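Local structure of SusD homolog (Bacteroides thetaiotaomicron, 4MRU) at residues T470-S473 and F474-N477; K357-F360 and E361-A365. The protein probably binds glycans, such as mucin O-glycans, at the outer membrane as a SusD-like lipoprotein with a helical, TPR-like fold. One frame throughout, in Å; residues are numbered along the deposited sequence.

Contact 1: residues T470-S473 and F474-N477; sequences TQNS and FHLN
Asn472 swings its amide away from its own backbone nitrogen (chi1 -163°) and His475 turns CG away from its carbonyl carbon (chi1 -67°), which brings amide and imidazole together at the N-cap of helix 473-486, where the chain has just left helix 466-471. The amide oxygen comes to the rim of the imidazole, near its plane, with Asn472 OD1 3.1 Å from His475 CD2, while the two flat groups are turned 66° against each other. Asparagine is common at N-caps, yet here its side chain makes no capping bond; a water links it to the first turn instead, donating to Asn472 OD1 and accepting from His475 N at 3.1 Å. The other end of the amide is held by Glu468 and the carbonyl of Ala147, so the buried group ties the helix junction to a neighbouring loop. An alanine here is likely to leave Glu468 and the Ala147 carbonyl without this donor and the water without its acceptor on this side chain. Leu476, buried against Tyr149 and Tyr464, suits the inner side of this first turn, whereas Ser473 tolerates the exposed one. The turn itself closes through Asn477 N to Ser473 O and Leu476 N to Asn472 O at 2.8 Å.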
loop_
_atom_site.group_PDB
_atom_site.type_symbol
_atom_site.label_atom_id
_atom_site.label_comp_id
_atom_site.label_asym_id
_atom_site.label_seq_id
_atom_site.Cartn_x
_atom_site.Cartn_y
_atom_site.Cartn_z
ATOM N N THR A 470 4.571 23.362 14.945
ATOM C CA THR A 470 4.086 24.427 15.845
ATOM C C THR A 470 3.951 23.920 17.278
ATOM O O THR A 470 4.237 24.656 18.195
ATOM C CB THR A 470 2.736 25.045 15.383
ATOM O OG1 THR A 470 1.733 24.043 15.343
ATOM C CG2 THR A 470 2.864 25.650 14.009
ATOM N N GLN A 471 3.517 22.680 17.448
ATOM C CA GLN A 471 3.139 22.138 18.741
ATOM C C GLN A 471 4.123 21.156 19.292
ATOM O O GLN A 471 4.030 20.831 20.463
ATOM C CB GLN A 471 1.837 21.327 18.680
ATOM C CG GLN A 471 0.689 21.843 17.834
ATOM C CD GLN A 471 -0.116 22.908 18.493
ATOM O OE1 GLN A 471 -1.121 22.626 19.140
ATOM N NE2 GLN A 471 0.320 24.141 18.337
ATOM N N ASN A 472 4.975 20.573 18.447
ATOM C CA ASN A 472 5.875 19.494 18.891
ATOM C C ASN A 472 7.315 19.706 18.412
ATOM O O ASN A 472 7.987 18.768 18.011
ATOM C CB ASN A 472 5.304 18.145 18.426
ATOM C CG ASN A 472 5.896 16.957 19.162
ATOM O OD1 ASN A 472 6.309 17.072 20.319
ATOM N ND2 ASN A 472 5.863 15.785 18.521
ATOM N N SER A 473 7.777 20.953 18.494
ATOM C CA SER A 473 8.961 21.406 17.771
ATOM C C SER A 473 10.290 20.826 18.313
ATOM O O SER A 473 11.197 20.518 17.525
ATOM C CB SER A 473 9.058 22.937 17.776
ATOM O OG SER A 473 9.191 23.417 19.090
ATOM N N PHE A 474 10.406 20.616 19.617
ATOM C CA PHE A 474 11.594 19.908 20.158
ATOM C C PHE A 474 11.739 18.471 19.567
ATOM O O PHE A 474 12.785 18.094 18.988
ATOM C CB PHE A 474 11.525 19.902 21.684
ATOM C CG PHE A 474 12.698 19.240 22.354
ATOM C CD1 PHE A 474 12.690 17.870 22.559
ATOM C CD2 PHE A 474 13.794 19.982 22.807
ATOM C CE1 PHE A 474 13.753 17.232 23.172
ATOM C CE2 PHE A 474 14.851 19.354 23.443
ATOM C CZ PHE A 474 14.827 17.967 23.621
ATOM N N HIS A 475 10.693 17.678 19.728
ATOM C CA HIS A 475 10.676 16.319 19.194
ATOM C C HIS A 475 10.771 16.308 17.649
ATOM O O HIS A 475 11.516 15.502 17.064
ATOM C CB HIS A 475 9.436 15.599 19.658
ATOM C CG HIS A 475 9.403 15.339 21.132
ATOM N ND1 HIS A 475 10.475 14.806 21.816
ATOM C CD2 HIS A 475 8.411 15.489 22.045
ATOM C CE1 HIS A 475 10.143 14.638 23.086
ATOM N NE2 HIS A 475 8.899 15.043 23.251
ATOM N N LEU A 476 10.054 17.198 17.000
ATOM C CA LEU A 476 10.114 17.234 15.547
ATOM C C LEU A 476 11.552 17.552 15.055
ATOM O O LEU A 476 12.064 16.892 14.151
ATOM C CB LEU A 476 9.111 18.231 14.996
ATOM C CG LEU A 476 9.307 18.432 13.498
ATOM C CD1 LEU A 476 8.836 17.177 12.760
ATOM C CD2 LEU A 476 8.592 19.665 13.021
ATOM N N ASN A 477 12.202 18.531 15.679
ATOM C CA ASN A 477 13.563 18.883 15.307
ATOM C C ASN A 477 14.544 17.685 15.387
ATOM O O ASN A 477 15.363 17.467 14.475
ATOM C CB ASN A 477 14.072 20.051 16.163
ATOM C CG ASN A 477 15.473 20.436 15.798
ATOM O OD1 ASN A 477 15.704 20.977 14.727
ATOM N ND2 ASN A 477 16.433 20.081 16.658
HETATM O O HOH W 1 8.337 18.728 21.373
#

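Contact 2: residues K357-F360 and E361-A365; sequences KLSF and EEHGA
A Schellman motif ends helix 348-363, and the contact is made by the last turns of that helix and the chain that reverses direction after them. Regular bonds run from Glu361 N to Lys357 O and from Glu362 N to Leu358 O, and a longer one of 3.3 Å joins His363 N to Ser359 O. Beyond them the pattern changes: Ala365 N reaches back to Phe360 O at 2.8 Å, and Gly364 N bonds to Glu361 O. Glycine suits the turning point because its phi is positive (69°), a conformation that side chains disfavour. The reversal lays the methyl of Ala365 beside the phenyl ring, CB 3.8 Å from Phe360 CD2, an apolar contact of the kind that often accompanies this motif. Phe360 also packs on Pro274 and meets the ring of Tyr371, which explains a large aromatic at a buried position.

On another side of the helix, His363 has CG anti to its carbonyl carbon (chi1 -62°), which turns the ring back along the helix and sets its CD2 edge 3.0 Å from Ser359 O. CG of Glu362 sits over one face of the imidazole, offset toward the rim. A water at the ring's edge, in its plane, is shared by Ser359 OG at 2.8 Å, Glu362 OE1 at 2.8 Å and His363 NE2 at 3.0 Å. Ser359 OG is further held by Arg275, and Tyr279 meets the imidazole edge-to-face. Because one water, a donor to the Glu362 carboxylate, touches all three, the polar ends of Ser359, Glu362 and His363 are coupled through a single molecule.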
loop_
_atom_site.group_PDB
_atom_site.type_symbol
_atom_site.label_atom_id
_atom_site.label_comp_id
_atom_site.label_asym_id
_atom_site.label_seq_id
_atom_site.Cartn_x
_atom_site.Cartn_y
_atom_site.Cartn_z
ATOM N N LYS A 357 -2.222 -16.218 -10.957
ATOM C CA LYS A 357 -3.405 -17.111 -10.921
ATOM C C LYS A 357 -4.353 -16.809 -9.745
ATOM O O LYS A 357 -5.588 -16.805 -9.900
ATOM C CB LYS A 357 -2.978 -18.564 -10.914
ATOM C CG LYS A 357 -2.492 -19.022 -12.295
ATOM C CD LYS A 357 -2.115 -20.508 -12.327
ATOM C CE LYS A 357 -0.870 -20.753 -11.496
ATOM N NZ LYS A 357 -0.228 -22.065 -11.850
ATOM N N LEU A 358 -3.778 -16.627 -8.579
ATOM C CA LEU A 358 -4.522 -16.263 -7.390
ATOM C C LEU A 358 -5.221 -14.928 -7.548
ATOM O O LEU A 358 -6.345 -14.787 -7.092
ATOM C CB LEU A 358 -3.605 -16.192 -6.165
ATOM C CG LEU A 358 -3.139 -17.539 -5.646
ATOM C CD1 LEU A 358 -2.000 -17.376 -4.656
ATOM C CD2 LEU A 358 -4.280 -18.307 -5.007
ATOM N N SER A 359 -4.550 -13.932 -8.125
ATOM C CA SER A 359 -5.222 -12.646 -8.346
ATOM C C SER A 359 -6.394 -12.804 -9.326
ATOM O O SER A 359 -7.449 -12.253 -9.103
ATOM C CB SER A 359 -4.245 -11.593 -8.838
ATOM O OG SER A 359 -4.889 -10.421 -9.243
ATOM N N PHE A 360 -6.199 -13.487 -10.448
ATOM C CA PHE A 360 -7.348 -13.752 -11.344
ATOM C C PHE A 360 -8.495 -14.444 -10.607
ATOM O O PHE A 360 -9.695 -14.069 -10.737
ATOM C CB PHE A 360 -6.948 -14.634 -12.557
ATOM C CG PHE A 360 -6.311 -13.874 -13.697
ATOM C CD1 PHE A 360 -5.194 -13.080 -13.489
ATOM C CD2 PHE A 360 -6.844 -13.964 -15.004
ATOM C CE1 PHE A 360 -4.585 -12.444 -14.543
ATOM C CE2 PHE A 360 -6.223 -13.318 -16.065
ATOM C CZ PHE A 360 -5.121 -12.529 -15.831
ATOM N N GLU A 361 -8.149 -15.461 -9.843
ATOM C CA GLU A 361 -9.155 -16.208 -9.117
ATOM C C GLU A 361 -9.888 -15.263 -8.138
ATOM O O GLU A 361 -11.118 -15.312 -8.044
ATOM C CB GLU A 361 -8.531 -17.406 -8.388
ATOM C CG GLU A 361 -9.523 -18.161 -7.481
ATOM C CD GLU A 361 -8.869 -19.234 -6.609
ATOM O OE1 GLU A 361 -8.688 -20.370 -7.084
ATOM O OE2 GLU A 361 -8.504 -18.939 -5.458
ATOM N N GLU A 362 -9.155 -14.385 -7.440
ATOM C CA GLU A 362 -9.728 -13.426 -6.453
ATOM C C GLU A 362 -10.827 -12.593 -7.090
ATOM O O GLU A 362 -11.838 -12.291 -6.465
ATOM C CB GLU A 362 -8.610 -12.533 -5.878
ATOM C CG GLU A 362 -8.978 -11.522 -4.777
ATOM C CD GLU A 362 -7.880 -10.455 -4.546
ATOM O OE1 GLU A 362 -6.646 -10.704 -4.850
ATOM O OE2 GLU A 362 -8.246 -9.369 -4.005
ATOM N N HIS A 363 -10.624 -12.211 -8.337
ATOM C CA HIS A 363 -11.561 -11.338 -9.041
ATOM C C HIS A 363 -12.526 -12.074 -9.972
ATOM O O HIS A 363 -13.312 -11.440 -10.670
ATOM C CB HIS A 363 -10.768 -10.335 -9.829
ATOM C CG HIS A 363 -9.933 -9.454 -8.957
ATOM N ND1 HIS A 363 -10.477 -8.424 -8.230
ATOM C CD2 HIS A 363 -8.623 -9.498 -8.629
ATOM C CE1 HIS A 363 -9.528 -7.842 -7.520
ATOM N NE2 HIS A 363 -8.392 -8.488 -7.727
ATOM N N GLY A 364 -12.494 -13.392 -9.978
ATOM C CA GLY A 364 -13.338 -14.168 -10.885
ATOM C C GLY A 364 -12.961 -14.067 -12.370
ATOM O O GLY A 364 -13.800 -14.272 -13.253
ATOM N N ALA A 365 -11.707 -13.735 -12.655
ATOM C CA ALA A 365 -11.247 -13.554 -14.014
ATOM C C ALA A 365 -10.669 -14.856 -14.594
ATOM O O ALA A 365 -10.056 -15.651 -13.878
ATOM C CB ALA A 365 -10.206 -12.445 -14.056
HETATM O O HOH W 2 -5.590 -9.119 -6.887
#

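Overall arrangement
Contact 2 comes first along the chain, in the last turns of helix 348-363, and contact 1 follows about a hundred residues later, where helix 466-471 gives way to helix 473-486. Their centres are 47 Å apart, on opposite sides of the chain's centre, and their nearest atoms stay about 36 Å from each other, so neither touches the other. All four segments belong to the same SusD/RagB-type chain. One contact finishes a helix and the other starts one, both being places where a largely helical chain changes direction. Contact 2 is on the magnesium side: the side chain of Lys357 is about 10 Å from a bound magnesium ion, too far to coordinate it.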